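Local coordinates for putative molybdenum cofactor biosynthesis protein (Corynebacterium diphtheriae, PDB 2G2C), which probably binds molybdopterin and takes part in molybdenum cofactor biosynthesis, although its precise function has not been established, at residues A[11-16]-A[56-61]; A[22-27]-A[48-53]. All coordinates share one frame; numbering follows the deposited sequence.

Overall arrangement
Both contacts belong to the same edge of an alpha/beta fold, where strands 5-13 and 42-51 run parallel as neighbours in a mixed sheet, 42-51 being one of its two outermost strands. Along the chain, strand 5-13 comes first, then helices 15-19 and 26-34, strand 42-51 and helix 55-67, so that both segments of interaction 2 fall between the two of interaction 1. Their centres lie about 8 Å apart. Interaction 1 packs helix 55-67 on strand 5-13; interaction 2 joins the start of helix 26-34 to strand 42-51. They meet where Val-51 N pairs with Val-12 O, 2.8 Å apart in a probable hydrogen bond. Together they place helices 55-67 and 26-34 on opposite faces of the sheet.

Interaction 1: residues A[11-16]-A[56-61]; sequences IVVSDR and DTVVEA
Ile-11 and Val-13, two residues apart on strand 5-13, pack on Ala-61 and Val-58 of helix 55-67, an apolar helix-on-sheet interface of the alpha/beta fold of this probable molybdopterin-binding domain. The interface between the two segments is entirely a matter of van der Waals packing. At one end Ile-11 lies over the methyl of Ala-61: its CD1 lies 3.8 Å from Ala-61 CB, and its CG2 approaches the same methyl at 3.9 Å. CD1 also reaches the helix backbone, 3.7 Å from Ala-61 O. A methyl at position 61 leaves the backbone within reach of the longer isoleucine branch, which extends because CD1 is anti to CA (chi2 165°).

The second apolar pair is branched against branched. The side chains of Val-13 and Val-58 lie roughly perpendicular, with one methyl of the helix residue set against both methyls of the strand residue. Beta-branched valine suits the strand, and on the helix its compact fork also packs on Thr-87 and Ala-90 of helix 87-92. Val-51 of the neighbouring strand adds to the same layer through Ile-11, Val-13 and Ala-61.

Ser-14, just past the strand, caps helix 15-19 through OG to Ile-17 N, and Thr-57 OG1 is hydrogen-bonded to Pro-52 O. In the valine pair, Val-58 CG2 sits 3.8 Å from Val-13 CG1 and equally far from Val-13 CG2.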
loop_
_atom_site.group_PDB
_atom_site.type_symbol
_atom_site.label_atom_id
_atom_site.label_comp_id
_atom_site.label_asym_id
_atom_site.label_seq_id
_atom_site.Cartn_x
_atom_site.Cartn_y
_atom_site.Cartn_z
ATOM N N ILE A 11 3.407 0.691 -5.300
ATOM C CA ILE A 11 2.830 1.669 -6.247
ATOM C C ILE A 11 3.043 3.061 -5.689
ATOM O O ILE A 11 2.451 3.425 -4.665
ATOM C CB ILE A 11 1.312 1.422 -6.453
ATOM C CG1 ILE A 11 1.117 0.007 -7.023
ATOM C CG2 ILE A 11 0.722 2.508 -7.334
ATOM C CD1 ILE A 11 -0.352 -0.524 -6.947
ATOM N N VAL A 12 3.959 3.806 -6.308
ATOM C CA VAL A 12 4.203 5.159 -5.843
ATOM C C VAL A 12 3.343 6.116 -6.683
ATOM O O VAL A 12 3.395 6.099 -7.898
ATOM C CB VAL A 12 5.712 5.511 -5.936
ATOM C CG1 VAL A 12 5.930 6.978 -5.686
ATOM C CG2 VAL A 12 6.506 4.645 -4.957
ATOM N N VAL A 13 2.537 6.922 -6.006
ATOM C CA VAL A 13 1.532 7.735 -6.668
ATOM C C VAL A 13 1.983 9.204 -6.554
ATOM O O VAL A 13 1.974 9.787 -5.447
ATOM C CB VAL A 13 0.131 7.526 -6.003
ATOM C CG1 VAL A 13 -0.959 8.350 -6.700
ATOM C CG2 VAL A 13 -0.247 6.009 -5.933
ATOM N N SER A 14 2.407 9.774 -7.684
ATOM C CA SER A 14 2.994 11.123 -7.664
ATOM C C SER A 14 3.198 11.650 -9.051
ATOM O O SER A 14 3.877 11.016 -9.838
ATOM C CB SER A 14 4.384 11.067 -7.014
ATOM O OG SER A 14 5.100 12.312 -7.181
ATOM N N ASP A 15 2.613 12.800 -9.333
ATOM C CA ASP A 15 2.812 13.442 -10.628
ATOM C C ASP A 15 4.292 13.759 -10.855
ATOM O O ASP A 15 4.834 13.403 -11.904
ATOM C CB ASP A 15 1.945 14.687 -10.725
ATOM C CG ASP A 15 0.470 14.341 -10.889
ATOM O OD1 ASP A 15 0.200 13.199 -11.277
ATOM O OD2 ASP A 15 -0.394 15.223 -10.692
ATOM N N ARG A 16 4.945 14.348 -9.857
ATOM C CA ARG A 16 6.346 14.793 -10.020
ATOM C C ARG A 16 7.314 13.622 -10.149
ATOM O O ARG A 16 8.237 13.649 -10.977
ATOM C CB ARG A 16 6.761 15.706 -8.875
ATOM C CG ARG A 16 5.974 17.033 -8.774
ATOM C CD ARG A 16 6.637 18.161 -9.544
ATOM N NE ARG A 16 8.059 18.283 -9.222
ATOM C CZ ARG A 16 8.866 19.237 -9.679
ATOM N NH1 ARG A 16 8.408 20.184 -10.497
ATOM N NH2 ARG A 16 10.144 19.244 -9.311
ATOM N N ASP A 56 -8.206 6.568 -11.891
ATOM C CA ASP A 56 -8.000 5.550 -12.911
ATOM C C ASP A 56 -6.587 4.962 -12.898
ATOM O O ASP A 56 -6.407 3.759 -13.084
ATOM C CB ASP A 56 -8.337 6.126 -14.275
ATOM C CG ASP A 56 -9.715 6.795 -14.300
ATOM O OD1 ASP A 56 -10.690 6.108 -14.688
ATOM O OD2 ASP A 56 -9.813 7.982 -13.914
ATOM N N THR A 57 -5.599 5.820 -12.696
ATOM C CA THR A 57 -4.206 5.357 -12.683
ATOM C C THR A 57 -3.940 4.406 -11.509
ATOM O O THR A 57 -3.269 3.367 -11.651
ATOM C CB THR A 57 -3.243 6.521 -12.607
ATOM O OG1 THR A 57 -3.672 7.421 -11.579
ATOM C CG2 THR A 57 -3.242 7.207 -13.985
ATOM N N VAL A 58 -4.462 4.757 -10.331
ATOM C CA VAL A 58 -4.248 3.877 -9.163
ATOM C C VAL A 58 -5.033 2.557 -9.299
ATOM O O VAL A 58 -4.503 1.464 -9.070
ATOM C CB VAL A 58 -4.546 4.628 -7.866
ATOM C CG1 VAL A 58 -4.461 3.711 -6.649
ATOM C CG2 VAL A 58 -3.586 5.809 -7.735
ATOM N N VAL A 59 -6.299 2.654 -9.733
ATOM C CA VAL A 59 -7.061 1.430 -10.015
ATOM C C VAL A 59 -6.333 0.498 -10.971
ATOM O O VAL A 59 -6.265 -0.708 -10.722
ATOM C CB VAL A 59 -8.496 1.719 -10.582
ATOM C CG1 VAL A 59 -9.148 0.404 -11.129
ATOM C CG2 VAL A 59 -9.346 2.348 -9.511
ATOM N N GLU A 60 -5.804 1.053 -12.067
ATOM C CA GLU A 60 -5.119 0.201 -13.054
ATOM C C GLU A 60 -3.902 -0.460 -12.419
ATOM O O GLU A 60 -3.653 -1.639 -12.618
ATOM C CB GLU A 60 -4.695 1.027 -14.253
ATOM C CG GLU A 60 -3.948 0.260 -15.277
ATOM C CD GLU A 60 -3.531 1.132 -16.444
ATOM O OE1 GLU A 60 -3.063 2.304 -16.233
ATOM O OE2 GLU A 60 -3.679 0.645 -17.585
ATOM N N ALA A 61 -3.123 0.318 -11.660
ATOM C CA ALA A 61 -1.939 -0.242 -10.999
ATOM C C ALA A 61 -2.263 -1.347 -9.976
ATOM O O ALA A 61 -1.553 -2.363 -9.890
ATOM C CB ALA A 61 -1.120 0.874 -10.365
#

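Interaction 2: residues A[22-27]-A[48-53]; sequences RENKAL and EVVVPE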
loop_
_atom_site.group_PDB
_atom_site.type_symbol
_atom_site.label_atom_id
_atom_site.label_comp_id
_atom_site.label_asym_id
_atom_site.label_seq_id
_atom_site.Cartn_x
_atom_site.Cartn_y
_atom_site.Cartn_z
ATOM N N ARG A 22 11.109 14.618 -9.653
ATOM C CA ARG A 22 11.293 14.359 -8.237
ATOM C C ARG A 22 11.768 12.920 -8.061
ATOM O O ARG A 22 11.361 12.037 -8.806
ATOM C CB ARG A 22 9.991 14.611 -7.476
ATOM C CG ARG A 22 10.161 14.701 -5.970
ATOM C CD ARG A 22 8.993 15.417 -5.271
ATOM N NE ARG A 22 8.619 16.717 -5.842
ATOM C CZ ARG A 22 9.440 17.748 -6.080
ATOM N NH1 ARG A 22 10.747 17.674 -5.849
ATOM N NH2 ARG A 22 8.942 18.867 -6.582
ATOM N N GLU A 23 12.668 12.710 -7.105
ATOM C CA GLU A 23 13.271 11.401 -6.832
ATOM C C GLU A 23 12.272 10.439 -6.206
ATOM O O GLU A 23 11.502 10.840 -5.322
ATOM C CB GLU A 23 14.464 11.534 -5.864
ATOM C CG GLU A 23 15.737 12.131 -6.457
ATOM C CD GLU A 23 17.003 11.583 -5.806
ATOM O OE1 GLU A 23 17.896 12.392 -5.437
ATOM O OE2 GLU A 23 17.117 10.339 -5.666
ATOM N N ASN A 24 12.304 9.177 -6.633
ATOM C CA ASN A 24 11.481 8.173 -5.981
ATOM C C ASN A 24 12.221 7.700 -4.712
ATOM O O ASN A 24 13.081 6.819 -4.768
ATOM C CB ASN A 24 11.172 7.038 -6.938
ATOM C CG ASN A 24 10.238 5.980 -6.335
ATOM O OD1 ASN A 24 9.909 6.005 -5.126
ATOM N ND2 ASN A 24 9.805 5.057 -7.174
ATOM N N LYS A 25 11.915 8.335 -3.589
ATOM C CA LYS A 25 12.510 7.927 -2.318
ATOM C C LYS A 25 11.716 6.836 -1.613
ATOM O O LYS A 25 12.250 6.138 -0.726
ATOM C CB LYS A 25 12.640 9.113 -1.362
ATOM C CG LYS A 25 13.584 10.165 -1.854
ATOM C CD LYS A 25 13.748 11.235 -0.778
ATOM C CE LYS A 25 14.596 12.379 -1.300
ATOM N NZ LYS A 25 14.046 13.665 -0.778
ATOM N N ALA A 26 10.438 6.703 -1.974
ATOM C CA ALA A 26 9.587 5.724 -1.305
ATOM C C ALA A 26 9.974 4.294 -1.612
ATOM O O ALA A 26 9.945 3.416 -0.723
ATOM C CB ALA A 26 8.093 5.970 -1.664
ATOM N N LEU A 27 10.303 4.041 -2.877
ATOM C CA LEU A 27 10.671 2.690 -3.310
ATOM C C LEU A 27 11.879 2.125 -2.519
ATOM O O LEU A 27 11.787 1.048 -1.911
ATOM C CB LEU A 27 10.931 2.680 -4.838
ATOM C CG LEU A 27 11.563 1.426 -5.398
ATOM C CD1 LEU A 27 10.714 0.162 -5.135
ATOM C CD2 LEU A 27 11.828 1.658 -6.859
ATOM N N GLU A 48 7.230 -2.956 -9.106
ATOM C CA GLU A 48 7.191 -1.594 -8.552
ATOM C C GLU A 48 6.935 -0.642 -9.686
ATOM O O GLU A 48 7.483 -0.799 -10.788
ATOM C CB GLU A 48 8.457 -1.216 -7.790
ATOM C CG GLU A 48 9.722 -1.267 -8.626
ATOM C CD GLU A 48 10.004 -0.001 -9.450
ATOM O OE1 GLU A 48 10.910 -0.081 -10.312
ATOM O OE2 GLU A 48 9.350 1.059 -9.268
ATOM N N VAL A 49 6.036 0.309 -9.453
ATOM C CA VAL A 49 5.702 1.300 -10.464
ATOM C C VAL A 49 5.528 2.670 -9.824
ATOM O O VAL A 49 5.361 2.782 -8.596
ATOM C CB VAL A 49 4.402 0.915 -11.261
ATOM C CG1 VAL A 49 4.522 -0.496 -11.843
ATOM C CG2 VAL A 49 3.191 0.965 -10.335
ATOM N N VAL A 50 5.609 3.705 -10.663
ATOM C CA VAL A 50 5.223 5.052 -10.302
ATOM C C VAL A 50 4.081 5.405 -11.250
ATOM O O VAL A 50 4.183 5.187 -12.486
ATOM C CB VAL A 50 6.379 6.061 -10.508
ATOM C CG1 VAL A 50 5.865 7.485 -10.208
ATOM C CG2 VAL A 50 7.573 5.666 -9.650
ATOM N N VAL A 51 2.998 5.943 -10.708
ATOM C CA VAL A 51 1.885 6.387 -11.561
ATOM C C VAL A 51 1.548 7.835 -11.207
ATOM O O VAL A 51 1.774 8.272 -10.077
ATOM C CB VAL A 51 0.624 5.439 -11.369
ATOM C CG1 VAL A 51 0.970 4.016 -11.798
ATOM C CG2 VAL A 51 0.074 5.490 -9.930
ATOM N N PRO A 52 0.988 8.577 -12.174
ATOM C CA PRO A 52 0.453 9.885 -11.860
ATOM C C PRO A 52 -0.714 9.748 -10.861
ATOM O O PRO A 52 -1.323 8.668 -10.716
ATOM C CB PRO A 52 -0.120 10.389 -13.200
ATOM C CG PRO A 52 0.498 9.521 -14.239
ATOM C CD PRO A 52 0.821 8.204 -13.591
ATOM N N GLU A 53 -1.056 10.862 -10.226
ATOM C CA GLU A 53 -2.216 10.874 -9.337
ATOM C C GLU A 53 -3.511 10.619 -10.077
ATOM O O GLU A 53 -3.652 10.965 -11.248
ATOM C CB GLU A 53 -2.318 12.222 -8.638
ATOM C CG GLU A 53 -1.126 12.433 -7.801
ATOM C CD GLU A 53 -1.451 12.640 -6.362
ATOM O OE1 GLU A 53 -2.493 12.068 -5.911
ATOM O OE2 GLU A 53 -0.658 13.359 -5.699
HETATM O O HOH W 1 8.061 2.638 -7.340
#
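Leu-27, near the start of helix 26-34, meets Glu-48 on strand 42-51, the two side chains set nearly perpendicular. Glu-48 can be followed outward. Its CB rests against one methyl of the leucine, 3.7 Å from Leu-27 CD1. Its CG lies between both branches, 3.9 Å from Leu-27 CD1 and slightly farther from CD2. There the chain bends (chi2 84°), bringing the carboxylate alongside the other methyl, with CD 3.6 Å from Leu-27 CD2. Of the two oxygens, OE1 stays a little more distant from that methyl, whereas OE2 comes close to it and also accepts a hydrogen bond from a water, 2.8 Å from the water oxygen. Glutamate suits this place because its methylene carbons cover leucine while its charged end reaches the water.

The same water donates to Val-49 O and accepts from Asn-24 ND2, 3.0 Å away, so it ties the loop before the helix to both the side chain and the backbone of the strand. The side chains of Asn-24 and Val-50 run antiparallel side by side, ND2 passing 3.4 Å from Val-50 CG2. The other end of the amide caps the helix: Leu-27 N donates to Asn-24 OD1 over 3.0 Å, nearly straight at 165°, with the nitrogen 40° out of the carbonyl plane. Asparagine fits because one side chain supplies both an acceptor for the helix and a donor for the water. The asparagine side chain also touches Ile-17 and Val-12.

The amide is engaged at both its oxygen and its nitrogen, which probably holds its flip and rotation. The direct touches are van der Waals contacts between apolar and polar groups, and the polar link between the segments runs through the water.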